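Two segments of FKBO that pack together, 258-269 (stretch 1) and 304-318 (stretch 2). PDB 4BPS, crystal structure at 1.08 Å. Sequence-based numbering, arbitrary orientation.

Stretch 1, residues 258-269: DVTGQCEVALDN
Stretch 2 304-318: EDLDTVRRVCAARLS

Two helices of one chain pack side by side, running in roughly the same direction, through a strip of apolar side chains closed at its C-terminal end by an arginine salt-bridge cluster. Helix 259-269 and helix 306-314 cross at -35°, with axes 9.7 Å apart at their closest. Both have regular i to i+4 backbone bonding; most residues have phi/psi near -63/-43, and A314 is at -63/-25. The contact buries 617 Å², both sides summed.

In the register, the CA atoms of V259 and D305 are 7.1 Å apart, and those of T260 and V309 6.6 Å. D258 caps the first helix: its chi1 is t, and D258 OD1 accepts from G261 N at 2.9 Å.

On stretch 1, V259, C263 and L267 point toward the partner. Spaced four residues apart, they form one ridge. These three and V309 are buried, and their apolar side chains pack without polar groups needing partners. V259 (chi1 p) places V259 CG2 3.6 Å from V309 CG2 and V259 CG1 3.6 Å from D305 CG. V309 is t. T260 (m) brings T260 OG1 to 3.4 Å from T308 CG2; T308 is also m.

V312 (t) is the knob of the second helix. It sits among T260, C263, E264 and L267. V312 CG1 lies 3.7 Å from C263 SG and 4.2 Å from L267 CD1, while V312 CG2 is 4.0 Å from T260 CG2. A branched, compact side chain suits this pocket.

C263 (t) and C313 (m) are buried, with C263 SG 3.7 Å from C313 SG. This is van der Waals packing, too long for a disulfide. L267 (chi1 m, chi2 t) extends the apolar strip, with L267 CD2 4.1 Å from L317 CD2. L317 is also m, t.

R316 lies near the C-terminal end of stretch 2 and has the largest area covered by the other stretch, 106 Å². Its chi angles are m, t, p and 179°. R316 NH1 donates to E264 OE1 at 2.7 Å and to the backbone E264 O at 3.1 Å. R316 NH2 donates to D268 OD1 at 2.8 Å; a weak bond also joins R316 NH1 to D268 OD1 at 3.1 Å. Both carboxylates meet the guanidinium at its edge, where its N-H groups point. L267 CB covers one face, 3.6 Å from R316 NH1.

E264 (m, m) and D268 (m) leave their helix sideways, and their ends turn nearer to the partner. Both are partly exposed and carry the charges that meet R316. One water joins the helices further: its oxygen donates to E264 OE2 at 2.7 Å and to V312 O at 3.0 Å.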

ATOM      1  N   ASP A 258     -19.477  11.556   7.584  1.00  5.87           N
ATOM      2  CA  ASP A 258     -19.425  11.114   8.980  1.00  5.98           C
ATOM      3  C   ASP A 258     -18.117  10.332   9.172  1.00  5.53           C
ATOM      4  O   ASP A 258     -18.066   9.132   8.940  1.00  5.57           O
ATOM      5  CB  ASP A 258     -20.673  10.257   9.236  1.00  6.78           C
ATOM      6  CG  ASP A 258     -20.628   9.456  10.518  1.00  7.17           C
ATOM      7  OD1 ASP A 258     -19.824   9.772  11.427  1.00  7.69           O
ATOM      8  OD2 ASP A 258     -21.459   8.513  10.634  1.00  8.42           O
ATOM      9  N   VAL A 259     -17.049  11.028   9.557  1.00  5.56           N
ATOM     10  CA  VAL A 259     -15.746  10.377   9.584  1.00  5.34           C
ATOM     11  C   VAL A 259     -15.698   9.305  10.667  1.00  5.32           C
ATOM     12  O   VAL A 259     -14.996   8.296  10.513  1.00  6.20           O
ATOM     13  CB  VAL A 259     -14.600  11.386   9.739  1.00  5.98           C
ATOM     14  CG1 VAL A 259     -14.556  12.000  11.145  1.00  7.33           C
ATOM     15  CG2 VAL A 259     -13.288  10.742   9.368  1.00  6.14           C
ATOM     16  N   THR A 260     -16.408   9.512  11.769  1.00  5.83           N
ATOM     17  CA  THR A 260     -16.439   8.506  12.822  1.00  5.99           C
ATOM     18  C   THR A 260     -17.056   7.205  12.290  1.00  5.80           C
ATOM     19  O   THR A 260     -16.492   6.118  12.454  1.00  6.03           O
ATOM     20  CB  THR A 260     -17.222   9.023  14.029  1.00  7.40           C
ATOM     21  OG1 THR A 260     -16.498  10.103  14.604  1.00  8.39           O
ATOM     22  CG2 THR A 260     -17.405   7.934  15.087  1.00  8.91           C
ATOM     23  N   GLY A 261     -18.224   7.313  11.654  1.00  5.62           N
ATOM     24  CA  GLY A 261     -18.873   6.143  11.098  1.00  6.17           C
ATOM     25  C   GLY A 261     -18.042   5.458  10.018  1.00  5.45           C
ATOM     26  O   GLY A 261     -17.910   4.229   9.995  1.00  6.05           O
ATOM     27  N   GLN A 262     -17.427   6.245   9.126  1.00  5.21           N
ATOM     28  CA  GLN A 262     -16.550   5.653   8.117  1.00  5.24           C
ATOM     29  C   GLN A 262     -15.381   4.938   8.769  1.00  5.07           C
ATOM     30  O   GLN A 262     -14.986   3.860   8.317  1.00  5.23           O
ATOM     31  CB  GLN A 262     -16.039   6.668   7.098  1.00  5.14           C
ATOM     32  CG  GLN A 262     -17.135   7.177   6.159  1.00  5.46           C
ATOM     33  CD  GLN A 262     -16.579   7.923   4.978  1.00  5.42           C
ATOM     34  OE1 GLN A 262     -15.372   7.936   4.705  1.00  5.49           O
ATOM     35  NE2 GLN A 262     -17.456   8.564   4.241  1.00  6.52           N
ATOM     36  N   CYS A 263     -14.799   5.528   9.817  1.00  5.23           N
ATOM     37  CA  CYS A 263     -13.642   4.910  10.465  1.00  5.48           C
ATOM     38  C   CYS A 263     -14.073   3.585  11.138  1.00  5.32           C
ATOM     39  O   CYS A 263     -13.353   2.578  11.059  1.00  5.59           O
ATOM     40  CB  CYS A 263     -13.065   5.881  11.479  1.00  5.87           C
ATOM     41  SG  CYS A 263     -11.456   5.357  12.145  1.00  6.63           S
ATOM     42  N   GLU A 264     -15.252   3.589  11.781  1.00  5.42           N
ATOM     43  CA  GLU A 264     -15.752   2.362  12.410  1.00  5.76           C
ATOM     44  C   GLU A 264     -15.972   1.259  11.364  1.00  5.53           C
ATOM     45  O   GLU A 264     -15.621   0.101  11.606  1.00  5.73           O
ATOM     46  CB  GLU A 264     -17.035   2.644  13.180  1.00  6.35           C
ATOM     47  CG  GLU A 264     -16.858   3.547  14.404  1.00  8.02           C
ATOM     48  CD  GLU A 264     -16.235   2.868  15.623  1.00 11.25           C
ATOM     49  OE1 GLU A 264     -15.870   1.691  15.543  1.00 15.25           O
ATOM     50  OE2 GLU A 264     -16.092   3.536  16.668  1.00 12.25           O
ATOM     51  N   VAL A 265     -16.557   1.600  10.213  1.00  5.64           N
ATOM     52  CA  VAL A 265     -16.777   0.606   9.174  1.00  5.98           C
ATOM     53  C   VAL A 265     -15.457   0.148   8.548  1.00  5.68           C
ATOM     54  O   VAL A 265     -15.290  -1.023   8.219  1.00  5.78           O
ATOM     55  CB  VAL A 265     -17.774   1.112   8.109  1.00  6.51           C
ATOM     56  CG1 VAL A 265     -17.837   0.161   6.917  1.00  7.58           C
ATOM     57  CG2 VAL A 265     -19.156   1.251   8.752  1.00  7.22           C
ATOM     58  N   ALA A 266     -14.501   1.063   8.364  1.00  5.56           N
ATOM     59  CA  ALA A 266     -13.186   0.679   7.861  1.00  5.54           C
ATOM     60  C   ALA A 266     -12.559  -0.355   8.790  1.00  5.40           C
ATOM     61  O   ALA A 266     -12.024  -1.376   8.348  1.00  5.62           O
ATOM     62  CB  ALA A 266     -12.288   1.905   7.725  1.00  6.34           C
ATOM     63  N   LEU A 267     -12.596  -0.092  10.096  1.00  5.56           N
ATOM     64  CA  LEU A 267     -12.048  -1.033  11.069  1.00  5.74           C
ATOM     65  C   LEU A 267     -12.841  -2.345  11.062  1.00  5.29           C
ATOM     66  O   LEU A 267     -12.259  -3.415  11.182  1.00  5.35           O
ATOM     67  CB  LEU A 267     -12.020  -0.382  12.445  1.00  6.57           C
ATOM     68  CG  LEU A 267     -10.974   0.730  12.600  1.00  7.17           C
ATOM     69  CD1 LEU A 267     -11.256   1.539  13.880  1.00  8.29           C
ATOM     70  CD2 LEU A 267      -9.584   0.154  12.625  1.00  9.21           C
ATOM     71  N   ASP A 268     -14.175  -2.261  10.945  1.00  5.36           N
ATOM     72  CA  ASP A 268     -14.985  -3.472  10.810  1.00  5.72           C
ATOM     73  C   ASP A 268     -14.560  -4.282   9.588  1.00  5.09           C
ATOM     74  O   ASP A 268     -14.490  -5.512   9.649  1.00  5.81           O
ATOM     75  CB  ASP A 268     -16.476  -3.155  10.637  1.00  6.59           C
ATOM     76  CG  ASP A 268     -17.139  -2.566  11.856  1.00  8.12           C
ATOM     77  OD1 ASP A 268     -16.581  -2.605  12.966  1.00  8.16           O
ATOM     78  OD2 ASP A 268     -18.276  -2.058  11.656  1.00  9.54           O
ATOM     79  N   ASN A 269     -14.312  -3.603   8.465  1.00  5.06           N
ATOM     80  CA  ASN A 269     -13.901  -4.303   7.251  1.00  5.28           C
ATOM     81  C   ASN A 269     -12.539  -4.967   7.455  1.00  5.15           C
ATOM     82  O   ASN A 269     -12.317  -6.122   7.045  1.00  5.70           O
ATOM     83  CB  ASN A 269     -13.831  -3.334   6.077  1.00  5.62           C
ATOM     84  CG  ASN A 269     -15.199  -3.095   5.427  1.00  6.65           C
ATOM     85  OD1 ASN A 269     -16.027  -4.001   5.364  1.00  8.80           O
ATOM     86  ND2 ASN A 269     -15.398  -1.901   4.859  1.00  6.69           N
ATOM     87  N   GLU A 304      -9.211  18.750  10.603  1.00  7.11           N
ATOM     88  CA  GLU A 304     -10.087  18.856  11.753  1.00  8.36           C
ATOM     89  C   GLU A 304     -10.645  17.501  12.192  1.00  8.38           C
ATOM     90  O   GLU A 304     -11.254  17.418  13.244  1.00  9.66           O
ATOM     91  CB  GLU A 304     -11.235  19.848  11.472  1.00 10.55           C
ATOM     92  CG  GLU A 304     -12.202  19.399  10.364  1.00 11.59           C
ATOM     93  CD  GLU A 304     -12.833  20.563   9.585  1.00 14.15           C
ATOM     94  OE1 GLU A 304     -13.637  21.308  10.183  1.00 14.99           O
ATOM     95  OE2 GLU A 304     -12.552  20.735   8.381  1.00 14.36           O
ATOM     96  N   ASP A 305     -10.424  16.447  11.396  1.00  7.15           N
ATOM     97  CA  ASP A 305     -10.845  15.086  11.754  1.00  7.25           C
ATOM     98  C   ASP A 305      -9.739  14.225  12.336  1.00  7.41           C
ATOM     99  O   ASP A 305     -10.042  13.118  12.791  1.00  7.59           O
ATOM    100  CB  ASP A 305     -11.423  14.357  10.529  1.00  7.09           C
ATOM    101  CG  ASP A 305     -12.729  14.944  10.042  1.00  7.83           C
ATOM    102  OD1 ASP A 305     -13.427  15.631  10.821  1.00  8.30           O
ATOM    103  OD2 ASP A 305     -13.098  14.657   8.874  1.00  7.86           O
ATOM    104  N   LEU A 306      -8.482  14.663  12.316  1.00  7.38           N
ATOM    105  CA  LEU A 306      -7.420  13.749  12.702  1.00  8.54           C
ATOM    106  C   LEU A 306      -7.553  13.299  14.147  1.00  8.34           C
ATOM    107  O   LEU A 306      -7.414  12.123  14.422  1.00  8.46           O
ATOM    108  CB  LEU A 306      -6.025  14.351  12.446  1.00 12.52           C
ATOM    109  CG  LEU A 306      -5.329  13.813  11.166  1.00 15.40           C
ATOM    110  CD1 LEU A 306      -5.801  14.621   9.959  1.00 16.33           C
ATOM    111  CD2 LEU A 306      -3.825  13.769  11.203  1.00 16.87           C
ATOM    112  N   ASP A 307      -7.836  14.210  15.068  1.00  9.36           N
ATOM    113  CA  ASP A 307      -7.944  13.775  16.459  1.00 11.41           C
ATOM    114  C   ASP A 307      -9.187  12.897  16.675  1.00 10.11           C
ATOM    115  O   ASP A 307      -9.142  11.959  17.445  1.00 10.17           O
ATOM    116  CB  ASP A 307      -7.943  14.947  17.424  1.00 15.74           C
ATOM    117  CG  ASP A 307      -7.627  14.501  18.841  1.00 20.36           C
ATOM    118  OD1 ASP A 307      -6.513  13.965  19.066  1.00 21.48           O
ATOM    119  OD2 ASP A 307      -8.494  14.657  19.722  1.00 22.94           O
ATOM    120  N   THR A 308     -10.286  13.211  16.000  1.00  9.56           N
ATOM    121  CA  THR A 308     -11.488  12.402  16.062  1.00  9.71           C
ATOM    122  C   THR A 308     -11.144  10.960  15.671  1.00  8.55           C
ATOM    123  O   THR A 308     -11.484   9.997  16.377  1.00  8.97           O
ATOM    124  CB  THR A 308     -12.562  12.973  15.116  1.00 11.00           C
ATOM    125  OG1 THR A 308     -12.874  14.310  15.518  1.00 13.29           O
ATOM    126  CG2 THR A 308     -13.830  12.126  15.142  1.00 11.31           C
ATOM    127  N   VAL A 309     -10.454  10.823  14.548  1.00  7.10           N
ATOM    128  CA  VAL A 309     -10.077   9.509  14.066  1.00  7.08           C
ATOM    129  C   VAL A 309      -9.078   8.814  14.990  1.00  6.95           C
ATOM    130  O   VAL A 309      -9.206   7.614  15.253  1.00  6.85           O
ATOM    131  CB  VAL A 309      -9.536   9.616  12.622  1.00  7.03           C
ATOM    132  CG1 VAL A 309      -8.839   8.337  12.178  1.00  6.87           C
ATOM    133  CG2 VAL A 309     -10.662   9.971  11.667  1.00  7.56           C
ATOM    134  N   ARG A 310      -8.107   9.566  15.492  1.00  7.13           N
ATOM    135  CA  ARG A 310      -7.127   9.002  16.412  1.00  8.08           C
ATOM    136  C   ARG A 310      -7.839   8.332  17.592  1.00  8.28           C
ATOM    137  O   ARG A 310      -7.467   7.223  17.994  1.00  8.29           O
ATOM    138  CB  ARG A 310      -6.176  10.082  16.927  1.00  8.83           C
ATOM    139  CG  ARG A 310      -4.990   9.492  17.675  1.00 10.34           C
ATOM    140  CD  ARG A 310      -4.021  10.573  18.182  1.00 13.45           C
ATOM    141  NE  ARG A 310      -3.476  11.406  17.098  1.00 17.80           N
ATOM    142  CZ  ARG A 310      -2.465  11.060  16.305  1.00 23.52           C
ATOM    143  NH1 ARG A 310      -1.851   9.893  16.473  1.00 25.58           N
ATOM    144  NH2 ARG A 310      -2.052  11.889  15.351  1.00 25.87           N
ATOM    145  N   ARG A 311      -8.866   8.999  18.120  1.00  8.06           N
ATOM    146  CA  ARG A 311      -9.571   8.490  19.288  1.00  9.10           C
ATOM    147  C   ARG A 311     -10.402   7.246  18.955  1.00  8.61           C
ATOM    148  O   ARG A 311     -10.445   6.295  19.747  1.00  9.77           O
ATOM    149  CB  ARG A 311     -10.435   9.594  19.935  1.00 11.42           C
ATOM    150  CG  ARG A 311      -9.589  10.725  20.545  1.00 15.23           C
ATOM    151  CD  ARG A 311     -10.380  11.710  21.420  1.00 22.75           C
ATOM    152  NE  ARG A 311     -11.736  11.952  20.936  1.00 30.69           N
ATOM    153  CZ  ARG A 311     -12.093  12.967  20.152  1.00 35.58           C
ATOM    154  NH1 ARG A 311     -11.186  13.852  19.750  1.00 37.19           N
ATOM    155  NH2 ARG A 311     -13.363  13.096  19.768  1.00 36.13           N
ATOM    156  N   VAL A 312     -11.051   7.226  17.795  1.00  8.37           N
ATOM    157  CA  VAL A 312     -11.781   6.049  17.373  1.00  8.68           C
ATOM    158  C   VAL A 312     -10.848   4.863  17.239  1.00  8.35           C
ATOM    159  O   VAL A 312     -11.164   3.750  17.697  1.00  9.74           O
ATOM    160  CB  VAL A 312     -12.515   6.305  16.032  1.00 10.01           C
ATOM    161  CG1 VAL A 312     -13.090   5.012  15.480  1.00 11.02           C
ATOM    162  CG2 VAL A 312     -13.616   7.353  16.194  1.00 11.06           C
ATOM    163  N   CYS A 313      -9.701   5.088  16.614  1.00  7.94           N
ATOM    164  CA  CYS A 313      -8.756   4.014  16.419  1.00  8.76           C
ATOM    165  C   CYS A 313      -8.193   3.533  17.753  1.00  9.31           C
ATOM    166  O   CYS A 313      -8.033   2.337  17.951  1.00  9.96           O
ATOM    167  CB  CYS A 313      -7.628   4.444  15.482  1.00  8.98           C
ATOM    168  SG  CYS A 313      -8.159   4.612  13.748  1.00  8.73           S
ATOM    169  N   ALA A 314      -7.868   4.455  18.654  1.00  9.36           N
ATOM    170  CA  ALA A 314      -7.287   4.101  19.940  1.00 10.29           C
ATOM    171  C   ALA A 314      -8.241   3.246  20.783  1.00  9.40           C
ATOM    172  O   ALA A 314      -7.797   2.503  21.660  1.00  9.72           O
ATOM    173  CB  ALA A 314      -6.892   5.341  20.703  1.00 11.35           C
ATOM    174  N   ALA A 315      -9.549   3.345  20.547  1.00  8.39           N
ATOM    175  CA  ALA A 315     -10.488   2.533  21.281  1.00  8.95           C
ATOM    176  C   ALA A 315     -10.541   1.094  20.775  1.00  9.42           C
ATOM    177  O   ALA A 315     -11.102   0.235  21.458  1.00 12.29           O
ATOM    178  CB  ALA A 315     -11.891   3.154  21.199  1.00  9.94           C
ATOM    179  N   ARG A 316     -10.018   0.838  19.570  1.00  7.88           N
ATOM    180  CA  ARG A 316     -10.095  -0.511  19.014  1.00  8.24           C
ATOM    181  C   ARG A 316      -8.750  -1.172  18.752  1.00  7.93           C
ATOM    182  O   ARG A 316      -8.659  -2.394  18.851  1.00  9.31           O
ATOM    183  CB  ARG A 316     -10.944  -0.507  17.746  1.00  8.66           C
ATOM    184  CG  ARG A 316     -12.426  -0.187  18.088  1.00  9.05           C
ATOM    185  CD  ARG A 316     -13.351  -0.123  16.891  1.00  9.30           C
ATOM    186  NE  ARG A 316     -13.481  -1.414  16.224  1.00  8.51           N
ATOM    187  CZ  ARG A 316     -14.221  -1.603  15.138  1.00  8.51           C
ATOM    188  NH1 ARG A 316     -14.860  -0.567  14.571  1.00  8.17           N
ATOM    189  NH2 ARG A 316     -14.271  -2.801  14.579  1.00  9.23           N
ATOM    190  N   LEU A 317      -7.719  -0.389  18.416  1.00  7.47           N
ATOM    191  CA  LEU A 317      -6.399  -0.942  18.125  1.00  7.33           C
ATOM    192  C   LEU A 317      -5.630  -1.226  19.417  1.00  7.20           C
ATOM    193  O   LEU A 317      -5.958  -0.690  20.473  1.00  8.61           O
ATOM    194  CB  LEU A 317      -5.593   0.030  17.251  1.00  7.53           C
ATOM    195  CG  LEU A 317      -6.227   0.336  15.895  1.00  8.44           C
ATOM    196  CD1 LEU A 317      -5.389   1.367  15.169  1.00  9.57           C
ATOM    197  CD2 LEU A 317      -6.443  -0.924  15.044  1.00  9.28           C
ATOM    198  N   SER A 318      -4.607  -2.066  19.342  1.00  7.44           N
ATOM    199  CA  SER A 318      -3.822  -2.337  20.530  1.00  8.46           C
ATOM    200  C   SER A 318      -3.035  -1.103  20.933  1.00  8.78           C
ATOM    201  O   SER A 318      -2.517  -0.381  20.060  1.00  9.09           O
ATOM    202  CB  SER A 318      -2.865  -3.486  20.265  1.00  9.74           C
ATOM    203  OG  SER A 318      -1.968  -3.651  21.367  1.00 11.66           O
TER
HETATM  204  O   HOH W   1     -14.030   3.058  18.411  1.00 16.04           O